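Aminotransferase (Neisseria meningitidis Z2491, PDB 3JTX) probably transfers amino groups between amino acids and 2-oxo acids, as a pyridoxal-phosphate-dependent aminotransferase of class I and II. Local coordinates at residues Val47-Leu52 and Arg284-Ala289; Cys75-Arg81 and Trp290-Gln294; Pro63-Leu68 and Ala277-Pro281; Pro40-Thr44 and Asn299-Tyr303; Glu93-Gly99 and Arg253-Gly259. All blocks are in the same frame, centred on the assembly; numbering follows the deposited sequence.

In the fold
Helix 280-291 is the common thread: contacts 1, 2 and 3 all use it or its N-terminal approach, against helix 46-54, helix 69-82 and the loop between those two. Contact 5 lies on the central sheet that helices 69-82 and 280-291 pack against; its Phe256 touches Cys75, Trp78 and Trp290 of contact 2, and its Ser254 OG is 2.7 Å from Ser286 OG of contact 1, a probable hydrogen bond. The centres of contacts 3 and 5 are about 11 Å apart, with Met278 packed on Leu98. Contact 4 stands about 27 Å from contact 3, centre to centre. Contacts 4 and 5 both reach residue 245, which carries the cofactor: Arg253 binds its phosphate, and Asn299 bonds weakly to its backbone O.

Contact 1 of 5, residues Val47-Leu52 and Arg284-Ala289; sequences VITDAL and RASIAA
CG2 of Ile48 stands anti to its own nitrogen while CG1 swings beside that nitrogen (chi1 -60°), a fork that spreads the two branches along the surface of helix 280-291. CG2 comes to 3.8 Å from the CB of Ala285, and CD1, at the end of the extended branch, meets the CB of Ala289, one turn further on, at 3.6 Å. Between the helices themselves, Ala51 and Ala288 aim their methyls at each other, CB to CB 3.5 Å apart. The same Ala288 CB also lies 3.7 Å from the O of Val47, so side chain and backbone share the packing. Ala285 is met from two residues, its CB touching Ile48 and also the CB of Leu52 at 3.8 Å.

This is an antiparallel helix pair, helix 46-54 on helix 280-291, with axes 7.7 Å apart and N-to-C directions at 149°. Three alanines on one helix and one on the other keep the interface thin, which is what permits so short an axis separation. No hydrogen bond crosses it; backbone bonds such as Leu52 N to Ile48 O stay within each helix. Leu52 and Thr49 also pack on Leu56 of the second subunit, so the pair forms part of the dimer interface.

Arg284 shows how a long polar residue can join an apolar seam. Its CB points into the contact, but the chain bends at chi2 (-83°) and carries the guanidinium off to salt bridges with Glu58 and Glu70.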
# COMPACT_ATOMS: atom_id res chain seq x y z
N VAL A 47 -22.02 -4.96 -11.73
CA VAL A 47 -21.16 -6.02 -12.26
C VAL A 47 -19.90 -6.22 -11.38
O VAL A 47 -19.44 -7.35 -11.20
CB VAL A 47 -20.76 -5.79 -13.74
CG1 VAL A 47 -19.84 -4.58 -13.91
CG2 VAL A 47 -20.10 -7.03 -14.31
N ILE A 48 -19.38 -5.13 -10.82
CA ILE A 48 -18.20 -5.17 -9.96
C ILE A 48 -18.57 -5.67 -8.55
O ILE A 48 -17.89 -6.56 -8.00
CB ILE A 48 -17.51 -3.78 -9.90
CG1 ILE A 48 -17.06 -3.33 -11.29
CG2 ILE A 48 -16.29 -3.80 -8.94
CD1 ILE A 48 -16.38 -1.91 -11.34
N THR A 49 -19.63 -5.12 -7.96
CA THR A 49 -19.99 -5.47 -6.59
C THR A 49 -20.46 -6.92 -6.51
O THR A 49 -20.14 -7.62 -5.55
CB THR A 49 -21.01 -4.48 -5.97
OG1 THR A 49 -22.17 -4.41 -6.79
CG2 THR A 49 -20.42 -3.09 -5.85
N ASP A 50 -21.16 -7.39 -7.54
CA ASP A 50 -21.53 -8.79 -7.66
C ASP A 50 -20.33 -9.75 -7.58
O ASP A 50 -20.39 -10.75 -6.85
CB ASP A 50 -22.25 -9.06 -8.99
CG ASP A 50 -23.73 -8.69 -8.97
OD1 ASP A 50 -24.27 -8.36 -7.90
OD2 ASP A 50 -24.35 -8.75 -10.06
N ALA A 51 -19.28 -9.46 -8.34
CA ALA A 51 -18.07 -10.31 -8.41
C ALA A 51 -17.31 -10.32 -7.08
O ALA A 51 -16.78 -11.36 -6.66
CB ALA A 51 -17.14 -9.84 -9.54
N LEU A 52 -17.22 -9.15 -6.45
CA LEU A 52 -16.60 -9.04 -5.12
C LEU A 52 -17.34 -9.91 -4.10
O LEU A 52 -16.73 -10.80 -3.50
CB LEU A 52 -16.55 -7.57 -4.67
CG LEU A 52 -15.33 -7.18 -3.81
CD1 LEU A 52 -15.14 -5.67 -3.77
CD2 LEU A 52 -15.39 -7.73 -2.42
N ARG A 284 -10.87 -10.32 -8.07
CA ARG A 284 -12.04 -10.85 -8.78
C ARG A 284 -12.96 -9.72 -9.28
O ARG A 284 -13.44 -9.75 -10.42
CB ARG A 284 -12.82 -11.81 -7.89
CG ARG A 284 -12.02 -13.00 -7.37
CD ARG A 284 -11.92 -14.12 -8.36
NE ARG A 284 -11.13 -15.21 -7.80
CZ ARG A 284 -10.36 -16.03 -8.50
NH1 ARG A 284 -10.26 -15.91 -9.83
NH2 ARG A 284 -9.67 -16.97 -7.88
N ALA A 285 -13.23 -8.76 -8.41
CA ALA A 285 -14.04 -7.59 -8.75
C ALA A 285 -13.38 -6.82 -9.89
O ALA A 285 -14.06 -6.30 -10.79
CB ALA A 285 -14.21 -6.70 -7.52
N SER A 286 -12.05 -6.78 -9.89
CA SER A 286 -11.28 -6.05 -10.90
C SER A 286 -11.31 -6.74 -12.25
O SER A 286 -11.46 -6.08 -13.28
CB SER A 286 -9.83 -5.84 -10.43
OG SER A 286 -9.81 -5.15 -9.18
N ILE A 287 -11.19 -8.07 -12.26
CA ILE A 287 -11.37 -8.85 -13.49
C ILE A 287 -12.74 -8.54 -14.11
O ILE A 287 -12.84 -8.22 -15.31
CB ILE A 287 -11.25 -10.37 -13.22
CG1 ILE A 287 -9.80 -10.75 -12.91
CG2 ILE A 287 -11.71 -11.18 -14.45
CD1 ILE A 287 -9.63 -12.13 -12.24
N ALA A 288 -13.78 -8.59 -13.28
CA ALA A 288 -15.14 -8.24 -13.73
C ALA A 288 -15.20 -6.84 -14.33
O ALA A 288 -15.87 -6.63 -15.35
CB ALA A 288 -16.14 -8.37 -12.57
N ALA A 289 -14.51 -5.89 -13.69
CA ALA A 289 -14.46 -4.51 -14.16
C ALA A 289 -13.75 -4.34 -15.50
O ALA A 289 -14.30 -3.74 -16.41
CB ALA A 289 -13.79 -3.61 -13.09

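Contact 2 of 5, residues Cys75-Arg81 and Trp290-Gln294; sequences CANWLKR and WDDEQ
Trp78 lays its indole against Trp290 and meets Glu293 at the pyrrole edge. Its CG is anti to the backbone nitrogen (chi1 179°), which projects the indole from helix 69-82 across to the end of helix 280-291. CB passes 4.1 Å from the O of Trp290, and CG is 3.7 Å from that residue's CE3. CD1 has the carboxylate beside it at the ring edge, Glu293 OE2 at 3.2 Å. NE1 donates to a water at 3.0 Å, which in turn donates to Glu293 OE1, so indole and carboxylate share a bridge. Over the six-membered ring, CZ3 of Trp290 sits almost centrally above one face: an edge-to-face pair, with centroids 4.8 Å apart and planes at 54°.

Arg81 comes from the next turn of the helix, one guanidinium face lying over the Trp78 CA, offset toward the rim. NH2 makes two weak bonds, to the O of Trp290 at 2.8 Å with a strongly bent angle, and to Glu293 OE2 at 3.4 Å, the latter part of a salt bridge. Glu293 has a stronger partner in Arg246, next to the modified lysine.

On the Trp290 five-membered ring, Cys75 SG rests over the face. With Phe256 meeting Trp290 edge-to-face, these residues form an aromatic cluster that seats two helices on the central sheet, the helix-on-sheet layering typical of the large domain of fold type I pyridoxal-phosphate enzymes.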
# COMPACT_ATOMS: atom_id res chain seq x y z
N CYS A 75 -6.21 -7.66 -17.72
CA CYS A 75 -5.57 -6.40 -18.07
C CYS A 75 -5.00 -6.44 -19.48
O CYS A 75 -5.19 -5.49 -20.25
CB CYS A 75 -4.49 -6.03 -17.06
SG CYS A 75 -5.15 -5.77 -15.41
N ALA A 76 -4.31 -7.52 -19.81
CA ALA A 76 -3.74 -7.72 -21.16
C ALA A 76 -4.83 -7.72 -22.24
O ALA A 76 -4.67 -7.10 -23.30
CB ALA A 76 -2.94 -9.01 -21.22
N ASN A 77 -5.93 -8.41 -21.96
CA ASN A 77 -7.06 -8.46 -22.87
C ASN A 77 -7.70 -7.09 -23.07
O ASN A 77 -8.02 -6.71 -24.19
CB ASN A 77 -8.12 -9.44 -22.39
CG ASN A 77 -7.66 -10.89 -22.45
OD1 ASN A 77 -6.70 -11.23 -23.14
ND2 ASN A 77 -8.35 -11.76 -21.71
N TRP A 78 -7.89 -6.35 -21.97
CA TRP A 78 -8.40 -4.98 -22.03
C TRP A 78 -7.52 -4.06 -22.90
O TRP A 78 -8.03 -3.32 -23.74
CB TRP A 78 -8.54 -4.37 -20.64
CG TRP A 78 -9.05 -2.96 -20.71
CD1 TRP A 78 -10.34 -2.56 -20.94
CD2 TRP A 78 -8.27 -1.76 -20.62
NE1 TRP A 78 -10.41 -1.19 -20.98
CE2 TRP A 78 -9.15 -0.68 -20.78
CE3 TRP A 78 -6.92 -1.51 -20.40
CZ2 TRP A 78 -8.72 0.65 -20.74
CZ3 TRP A 78 -6.49 -0.19 -20.35
CH2 TRP A 78 -7.39 0.88 -20.52
N LEU A 79 -6.20 -4.13 -22.70
CA LEU A 79 -5.25 -3.33 -23.48
C LEU A 79 -5.36 -3.61 -24.99
O LEU A 79 -5.27 -2.70 -25.80
CB LEU A 79 -3.81 -3.61 -23.02
CG LEU A 79 -3.38 -3.03 -21.66
CD1 LEU A 79 -2.08 -3.68 -21.21
CD2 LEU A 79 -3.21 -1.50 -21.69
N LYS A 80 -5.51 -4.88 -25.35
CA LYS A 80 -5.63 -5.27 -26.75
C LYS A 80 -6.91 -4.70 -27.37
O LYS A 80 -6.89 -4.24 -28.52
CB LYS A 80 -5.61 -6.79 -26.92
CG LYS A 80 -5.40 -7.20 -28.37
CD LYS A 80 -5.14 -8.70 -28.55
CE LYS A 80 -4.97 -9.02 -30.03
NZ LYS A 80 -5.02 -10.49 -30.29
N ARG A 81 -8.01 -4.76 -26.61
CA ARG A 81 -9.28 -4.18 -27.07
C ARG A 81 -9.20 -2.67 -27.18
O ARG A 81 -9.73 -2.08 -28.12
CB ARG A 81 -10.41 -4.55 -26.11
CG ARG A 81 -10.83 -6.02 -26.16
CD ARG A 81 -12.22 -6.25 -25.54
NE ARG A 81 -12.40 -5.62 -24.24
CZ ARG A 81 -11.96 -6.11 -23.08
NH1 ARG A 81 -11.29 -7.26 -23.06
NH2 ARG A 81 -12.19 -5.46 -21.95
N TRP A 290 -12.53 -4.85 -15.62
CA TRP A 290 -11.78 -4.75 -16.86
C TRP A 290 -12.45 -5.50 -18.01
O TRP A 290 -12.35 -5.07 -19.16
CB TRP A 290 -10.32 -5.20 -16.69
CG TRP A 290 -9.47 -4.30 -15.81
CD1 TRP A 290 -8.93 -4.61 -14.61
CD2 TRP A 290 -9.08 -2.93 -16.08
NE1 TRP A 290 -8.23 -3.54 -14.11
CE2 TRP A 290 -8.31 -2.50 -14.99
CE3 TRP A 290 -9.32 -2.05 -17.13
CZ2 TRP A 290 -7.77 -1.22 -14.91
CZ3 TRP A 290 -8.77 -0.77 -17.06
CH2 TRP A 290 -8.00 -0.37 -15.96
N ASP A 291 -13.12 -6.61 -17.71
CA ASP A 291 -13.82 -7.42 -18.71
C ASP A 291 -15.09 -6.77 -19.27
O ASP A 291 -15.50 -7.09 -20.37
CB ASP A 291 -14.22 -8.81 -18.14
CG ASP A 291 -13.07 -9.80 -18.10
OD1 ASP A 291 -11.98 -9.55 -18.66
OD2 ASP A 291 -13.25 -10.88 -17.50
N ASP A 292 -15.72 -5.89 -18.50
CA ASP A 292 -16.99 -5.28 -18.92
C ASP A 292 -16.80 -3.88 -19.46
O ASP A 292 -16.11 -3.05 -18.85
CB ASP A 292 -17.95 -5.20 -17.75
CG ASP A 292 -19.30 -4.67 -18.15
OD1 ASP A 292 -19.94 -5.32 -18.99
OD2 ASP A 292 -19.71 -3.59 -17.68
N GLU A 293 -17.43 -3.59 -20.60
CA GLU A 293 -17.43 -2.24 -21.14
C GLU A 293 -18.77 -1.52 -21.03
O GLU A 293 -18.80 -0.29 -21.16
CB GLU A 293 -16.95 -2.23 -22.59
CG GLU A 293 -15.51 -2.64 -22.78
CD GLU A 293 -14.50 -1.77 -22.03
OE1 GLU A 293 -14.68 -0.54 -21.91
OE2 GLU A 293 -13.49 -2.33 -21.56
N GLN A 294 -19.87 -2.24 -20.78
CA GLN A 294 -21.17 -1.57 -20.76
C GLN A 294 -21.20 -0.47 -19.71
O GLN A 294 -21.64 0.64 -19.98
CB GLN A 294 -22.34 -2.54 -20.56
CG GLN A 294 -23.71 -1.91 -20.83
CD GLN A 294 -23.81 -1.31 -22.25
OE1 GLN A 294 -23.60 -2.02 -23.24
NE2 GLN A 294 -24.10 -0.00 -22.34
O HOH W 1 -10.21 -11.57 -19.50
O HOH W 2 -12.61 0.81 -21.04
O HOH W 3 -10.47 -7.81 -20.18

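Contact 3 of 5, residues Pro63-Leu68 and Ala277-Pro281; sequences PLTAGL and AMSIP
The peptide carbonyl of Met278 (present as selenomethionine) is the flat group here, and the puckered Pro63 ring is set against its oxygen. The ring presents its CB–CG side, with Met278 O 3.0 Å from Pro63 CB and 3.3 Å from CG, a snug approach. Around the same ring, CG also touches the CB of Ala277 at 3.8 Å, and CB touches Ile280 CG1 at 4.0 Å.

Ala277 directs its methyl into the bend of the loop, where CB lies 3.5 Å from the O of Pro63 and also touches the backbone of Thr65. That bend is a type I beta turn from Leu64 to Gly67. Just past the turn Leu68, at the N-cap position of helix 69-82, sends CD1 to within 4.0 Å of Ile280 CG2, the two side chains crossing at about a right angle.

The loop thus packs on the segment that leads into helix 280-291, and Pro63 continues onto Gly251 of the second subunit. Gln283 of that helix ties both partners, bonding to the N of Leu68 and to the O of Met278.

No direct hydrogen bond joins the two segments. A water takes that role, accepting from Met278 N at 2.7 Å and probably donating to Thr65 O at 3.1 Å. The chemistry implies a join of carbon atoms set against one another and against carbonyl oxygens, with Met278 N satisfied by the water, and Met278 O and Leu68 N by Gln283.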
# COMPACT_ATOMS: atom_id res chain seq x y z
N PRO A 63 -2.87 -13.14 -0.78
CA PRO A 63 -2.56 -13.02 -2.18
C PRO A 63 -1.07 -12.86 -2.45
O PRO A 63 -0.34 -12.31 -1.63
CB PRO A 63 -3.29 -11.73 -2.58
CG PRO A 63 -3.21 -10.89 -1.32
CD PRO A 63 -3.40 -11.89 -0.20
N LEU A 64 -0.64 -13.34 -3.61
CA LEU A 64 0.74 -13.13 -4.05
C LEU A 64 0.84 -11.74 -4.64
O LEU A 64 -0.11 -11.22 -5.21
CB LEU A 64 1.13 -14.20 -5.08
CG LEU A 64 1.27 -15.64 -4.55
CD1 LEU A 64 1.65 -16.53 -5.73
CD2 LEU A 64 2.31 -15.75 -3.39
N THR A 65 1.99 -11.10 -4.47
CA THR A 65 2.15 -9.71 -4.91
C THR A 65 1.93 -9.50 -6.39
O THR A 65 1.40 -8.48 -6.82
CB THR A 65 3.56 -9.19 -4.50
OG1 THR A 65 3.74 -9.46 -3.10
CG2 THR A 65 3.70 -7.71 -4.76
N ALA A 66 2.32 -10.48 -7.20
CA ALA A 66 2.17 -10.39 -8.65
C ALA A 66 0.72 -10.50 -9.13
O ALA A 66 0.41 -10.18 -10.27
CB ALA A 66 3.05 -11.46 -9.35
N GLY A 67 -0.17 -10.97 -8.26
CA GLY A 67 -1.59 -11.12 -8.61
C GLY A 67 -1.88 -12.42 -9.34
O GLY A 67 -0.97 -13.13 -9.76
N LEU A 68 -3.16 -12.72 -9.49
CA LEU A 68 -3.59 -13.94 -10.17
C LEU A 68 -3.28 -13.87 -11.66
O LEU A 68 -3.45 -12.81 -12.27
CB LEU A 68 -5.09 -14.12 -9.98
CG LEU A 68 -5.57 -14.48 -8.58
CD1 LEU A 68 -7.11 -14.40 -8.52
CD2 LEU A 68 -5.06 -15.86 -8.15
N ALA A 277 0.26 -6.40 -2.18
CA ALA A 277 -0.46 -7.50 -2.79
C ALA A 277 -1.97 -7.26 -2.69
O ALA A 277 -2.45 -6.74 -1.68
CB ALA A 277 -0.07 -8.82 -2.08
N MSE A 278 -2.71 -7.62 -3.73
CA MSE A 278 -4.15 -7.30 -3.80
C MSE A 278 -5.05 -8.41 -3.26
O MSE A 278 -5.00 -9.55 -3.74
CB MSE A 278 -4.53 -7.03 -5.25
CG MSE A 278 -5.94 -6.46 -5.44
SE MSE A 278 -6.35 -6.10 -7.29
CE MSE A 278 -5.21 -4.50 -7.47
N SER A 279 -5.91 -8.07 -2.28
CA SER A 279 -6.99 -8.95 -1.83
C SER A 279 -7.60 -9.76 -2.98
O SER A 279 -8.00 -9.19 -3.98
CB SER A 279 -8.07 -8.07 -1.19
OG SER A 279 -9.17 -8.82 -0.78
N ILE A 280 -7.71 -11.08 -2.84
CA ILE A 280 -8.22 -11.87 -3.96
C ILE A 280 -9.65 -11.42 -4.38
O ILE A 280 -9.90 -11.24 -5.57
CB ILE A 280 -8.10 -13.39 -3.73
CG1 ILE A 280 -6.60 -13.76 -3.70
CG2 ILE A 280 -8.77 -14.15 -4.87
CD1 ILE A 280 -6.28 -15.16 -3.22
N PRO A 281 -10.56 -11.22 -3.41
CA PRO A 281 -11.87 -10.68 -3.83
C PRO A 281 -11.81 -9.35 -4.58
O PRO A 281 -12.62 -9.12 -5.49
CB PRO A 281 -12.63 -10.54 -2.51
CG PRO A 281 -12.05 -11.63 -1.65
CD PRO A 281 -10.57 -11.63 -2.00
O HOH W 4 -1.55 -8.48 -6.04

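Contact 4 of 5, residues Pro40-Thr44 and Asn299-Tyr303; sequences PKHPT and NRRLY
The His42 imidazole meets three side chains of helix 294-314: Asn299 at its edge, Leu302 over a face and Tyr303 obliquely. The segment 40-44 is the loop leading into helix 46-54, and this docking ties the N-terminal part of the fold to the long helix beyond the cofactor lysine, in an enzyme of fold type I.

At the ring edge, ND1 donates to Asn299 OD1 at 2.8 Å, almost straight at 167°, with the oxygen close to the ring plane. The amide is turned nearly perpendicular to the imidazole. A chi1 of -165° turns the Asn299 amide toward the histidine, although its CB does not point there, and OD1 takes a second bond from Asn248 ND2. Its ND2 bonds weakly to backbone oxygens of residue 245, which carries the cofactor, and Arg246. The far nitrogen of the imidazole, NE2, is hydrogen-bonded to Lys306 NZ.

Over one face stands a CH-pi contact, Leu302 CD1 being 3.6 Å from the ring centroid and nearly on its normal. Tyr303 meets the histidine obliquely, planes at 39° and centroids 4.5 Å apart, with His42 CE1 over the phenol ring and 3.3 Å from CZ.

The remaining imidazole face holds a water, 3.2 Å above the plane and over its centre; it accepts from Lys41 N at 2.9 Å and donates to Tyr303 OH at 2.7 Å.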
# COMPACT_ATOMS: atom_id res chain seq x y z
N PRO A 40 -14.67 11.43 -8.81
CA PRO A 40 -15.97 11.16 -9.41
C PRO A 40 -17.08 11.07 -8.37
O PRO A 40 -16.80 10.88 -7.18
CB PRO A 40 -15.77 9.80 -10.10
CG PRO A 40 -14.67 9.14 -9.33
CD PRO A 40 -13.78 10.25 -8.87
N LYS A 41 -18.32 11.21 -8.83
CA LYS A 41 -19.51 11.13 -7.99
C LYS A 41 -20.59 10.21 -8.58
O LYS A 41 -21.72 10.21 -8.10
CB LYS A 41 -20.09 12.54 -7.76
CG LYS A 41 -19.21 13.44 -6.90
CD LYS A 41 -20.03 14.51 -6.17
N HIS A 42 -20.26 9.44 -9.61
CA HIS A 42 -21.21 8.50 -10.17
C HIS A 42 -21.13 7.20 -9.37
O HIS A 42 -20.08 6.87 -8.83
CB HIS A 42 -20.92 8.21 -11.65
CG HIS A 42 -20.97 9.43 -12.52
ND1 HIS A 42 -20.34 9.50 -13.75
CD2 HIS A 42 -21.57 10.63 -12.35
CE1 HIS A 42 -20.55 10.69 -14.28
NE2 HIS A 42 -21.30 11.40 -13.46
N PRO A 43 -22.24 6.45 -9.31
CA PRO A 43 -22.29 5.25 -8.47
C PRO A 43 -21.52 4.04 -9.04
O PRO A 43 -21.32 3.91 -10.25
CB PRO A 43 -23.78 4.93 -8.37
CG PRO A 43 -24.41 5.55 -9.59
CD PRO A 43 -23.52 6.70 -10.01
N THR A 44 -21.11 3.16 -8.12
CA THR A 44 -20.44 1.91 -8.46
C THR A 44 -21.39 0.96 -9.18
O THR A 44 -22.51 0.78 -8.74
CB THR A 44 -19.90 1.25 -7.18
OG1 THR A 44 -18.96 2.14 -6.55
CG2 THR A 44 -19.22 -0.09 -7.48
N ASN A 299 -21.02 5.30 -18.23
CA ASN A 299 -20.31 6.34 -17.49
C ASN A 299 -19.88 7.47 -18.42
O ASN A 299 -20.10 8.67 -18.15
CB ASN A 299 -19.09 5.71 -16.79
CG ASN A 299 -18.49 6.60 -15.73
OD1 ASN A 299 -19.21 7.27 -14.97
ND2 ASN A 299 -17.15 6.59 -15.62
N ARG A 300 -19.25 7.08 -19.53
CA ARG A 300 -18.77 8.03 -20.52
C ARG A 300 -19.94 8.84 -21.09
O ARG A 300 -19.82 10.05 -21.30
CB ARG A 300 -18.01 7.29 -21.63
CG ARG A 300 -17.65 8.14 -22.81
CD ARG A 300 -16.85 7.36 -23.84
NE ARG A 300 -15.93 6.43 -23.20
CZ ARG A 300 -15.95 5.11 -23.40
NH1 ARG A 300 -16.83 4.58 -24.23
NH2 ARG A 300 -15.06 4.34 -22.78
N ARG A 301 -21.08 8.20 -21.31
CA ARG A 301 -22.27 8.90 -21.80
C ARG A 301 -22.77 9.99 -20.82
O ARG A 301 -23.21 11.06 -21.26
CB ARG A 301 -23.39 7.89 -22.12
CG ARG A 301 -24.64 8.48 -22.75
N LEU A 302 -22.69 9.73 -19.51
CA LEU A 302 -23.06 10.75 -18.51
C LEU A 302 -22.19 11.99 -18.66
O LEU A 302 -22.70 13.11 -18.64
CB LEU A 302 -22.93 10.22 -17.07
CG LEU A 302 -23.90 9.13 -16.57
CD1 LEU A 302 -23.45 8.64 -15.19
CD2 LEU A 302 -25.36 9.61 -16.54
N TYR A 303 -20.88 11.81 -18.83
CA TYR A 303 -19.98 12.96 -18.95
C TYR A 303 -20.17 13.71 -20.27
O TYR A 303 -20.15 14.94 -20.30
CB TYR A 303 -18.52 12.54 -18.79
CG TYR A 303 -18.14 12.10 -17.39
CD1 TYR A 303 -18.13 13.00 -16.32
CD2 TYR A 303 -17.73 10.80 -17.15
CE1 TYR A 303 -17.75 12.60 -15.04
CE2 TYR A 303 -17.34 10.39 -15.87
CZ TYR A 303 -17.35 11.29 -14.82
OH TYR A 303 -16.96 10.89 -13.55
O HOH W 5 -18.61 11.90 -11.60

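Contact 5 of 5, residues Glu93-Gly99 and Arg253-Gly259; sequences EILPVLG and RSGFVAG
Strand 94-97, outermost in the seven-stranded mixed sheet of this chain, pairs antiparallel with strand 255-259. Leu95 and Val257 form a hydrogen-bonded pair, with Leu95 N to Val257 O and Val257 N to Leu95 O both at 2.9 Å. Val97 and Gly255 form the next: Gly255 N to Val97 O is 2.9 Å, whereas Val97 N reaches Gly255 O at 3.0 Å from well above the carbonyl plane. Gly259 N extends the set to Glu93 O. Pro96, which has no N-H to give, falls in a non-hydrogen-bonded pair with Phe256.

On the face of Leu95 and Val97, Val257 turns CG1 between its nitrogen and carbonyl carbon (chi1 60°), so that this one methyl touches Leu95 CB at 3.7 Å and Val97 CG1 at 3.9 Å. The other face carries Ile94, Pro96, Phe256 and Ala258.

Past the strand ends, Arg253 is bent at chi2 and chi3, and its guanidinium lies face-on to Gly99 CA, 3.7 Å from NH2. A water links NH2 to Leu98 O, and NH1 bonds to Pro250 O. NH2 also bonds the cofactor phosphate of residue 245, the arginine–phosphate grip typical of the fold type I aminotransferase active site.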
# COMPACT_ATOMS: atom_id res chain seq x y z
N GLU A 93 4.81 -8.25 -18.30
CA GLU A 93 4.70 -6.81 -18.59
C GLU A 93 3.59 -6.09 -17.85
O GLU A 93 3.33 -4.91 -18.12
CB GLU A 93 4.53 -6.59 -20.09
CG GLU A 93 5.78 -6.90 -20.89
CD GLU A 93 5.65 -6.56 -22.37
OE1 GLU A 93 4.71 -7.06 -23.02
OE2 GLU A 93 6.51 -5.79 -22.87
N ILE A 94 2.93 -6.77 -16.91
CA ILE A 94 1.81 -6.22 -16.17
C ILE A 94 1.89 -6.58 -14.68
O ILE A 94 2.06 -7.73 -14.33
CB ILE A 94 0.47 -6.77 -16.72
CG1 ILE A 94 0.35 -6.47 -18.21
CG2 ILE A 94 -0.73 -6.20 -15.92
CD1 ILE A 94 -0.96 -6.87 -18.86
N LEU A 95 1.77 -5.58 -13.80
CA LEU A 95 1.56 -5.86 -12.36
C LEU A 95 0.29 -5.16 -11.89
O LEU A 95 0.07 -3.98 -12.19
CB LEU A 95 2.72 -5.36 -11.48
CG LEU A 95 4.07 -6.07 -11.61
CD1 LEU A 95 5.15 -5.38 -10.70
CD2 LEU A 95 3.92 -7.59 -11.30
N PRO A 96 -0.56 -5.88 -11.13
CA PRO A 96 -1.64 -5.13 -10.49
C PRO A 96 -1.14 -4.23 -9.36
O PRO A 96 -0.15 -4.55 -8.67
CB PRO A 96 -2.54 -6.24 -9.93
CG PRO A 96 -1.65 -7.42 -9.77
CD PRO A 96 -0.49 -7.28 -10.70
N VAL A 97 -1.84 -3.12 -9.14
CA VAL A 97 -1.47 -2.18 -8.08
C VAL A 97 -2.71 -1.73 -7.30
O VAL A 97 -3.82 -1.78 -7.82
CB VAL A 97 -0.73 -0.95 -8.65
CG1 VAL A 97 0.59 -1.37 -9.33
CG2 VAL A 97 -1.63 -0.18 -9.63
N LEU A 98 -2.51 -1.30 -6.06
CA LEU A 98 -3.63 -0.99 -5.16
C LEU A 98 -4.02 0.49 -5.31
O LEU A 98 -3.92 1.28 -4.35
CB LEU A 98 -3.26 -1.33 -3.70
CG LEU A 98 -2.65 -2.74 -3.52
CD1 LEU A 98 -2.42 -3.06 -2.03
CD2 LEU A 98 -3.53 -3.83 -4.18
N GLY A 99 -4.44 0.83 -6.52
CA GLY A 99 -4.60 2.22 -6.93
C GLY A 99 -3.31 2.76 -7.49
O GLY A 99 -2.21 2.33 -7.09
N ARG A 253 -9.48 0.70 -4.74
CA ARG A 253 -8.01 0.81 -4.70
C ARG A 253 -7.44 -0.26 -5.61
O ARG A 253 -6.79 -1.20 -5.14
CB ARG A 253 -7.44 0.68 -3.26
CG ARG A 253 -8.11 1.53 -2.20
CD ARG A 253 -8.27 3.01 -2.61
NE ARG A 253 -7.00 3.61 -3.03
CZ ARG A 253 -6.79 4.32 -4.14
NH1 ARG A 253 -7.76 4.60 -5.01
NH2 ARG A 253 -5.58 4.79 -4.39
N SER A 254 -7.68 -0.11 -6.92
CA SER A 254 -7.26 -1.09 -7.91
C SER A 254 -6.91 -0.48 -9.28
O SER A 254 -7.69 0.27 -9.87
CB SER A 254 -8.35 -2.14 -8.08
OG SER A 254 -8.03 -3.09 -9.08
N GLY A 255 -5.72 -0.83 -9.77
CA GLY A 255 -5.31 -0.52 -11.12
C GLY A 255 -4.23 -1.49 -11.56
O GLY A 255 -4.12 -2.61 -11.03
N PHE A 256 -3.43 -1.06 -12.52
CA PHE A 256 -2.26 -1.83 -12.92
C PHE A 256 -1.19 -0.93 -13.50
O PHE A 256 -1.48 0.21 -13.86
CB PHE A 256 -2.61 -2.97 -13.89
CG PHE A 256 -3.08 -2.53 -15.26
CD1 PHE A 256 -2.17 -2.25 -16.27
CD2 PHE A 256 -4.43 -2.44 -15.54
CE1 PHE A 256 -2.61 -1.88 -17.54
CE2 PHE A 256 -4.88 -2.08 -16.82
CZ PHE A 256 -3.97 -1.81 -17.82
N VAL A 257 0.03 -1.44 -13.52
CA VAL A 257 1.17 -0.82 -14.19
C VAL A 257 1.60 -1.80 -15.29
O VAL A 257 1.51 -3.02 -15.12
CB VAL A 257 2.31 -0.50 -13.22
CG1 VAL A 257 2.84 -1.78 -12.52
CG2 VAL A 257 3.44 0.23 -13.93
N ALA A 258 2.00 -1.28 -16.44
CA ALA A 258 2.38 -2.13 -17.58
C ALA A 258 3.50 -1.51 -18.39
O ALA A 258 3.59 -0.29 -18.51
CB ALA A 258 1.17 -2.39 -18.47
N GLY A 259 4.35 -2.36 -18.97
CA GLY A 259 5.47 -1.89 -19.76
C GLY A 259 6.70 -2.75 -19.52
O GLY A 259 6.59 -3.97 -19.36
O HOH W 6 -2.97 3.67 -3.54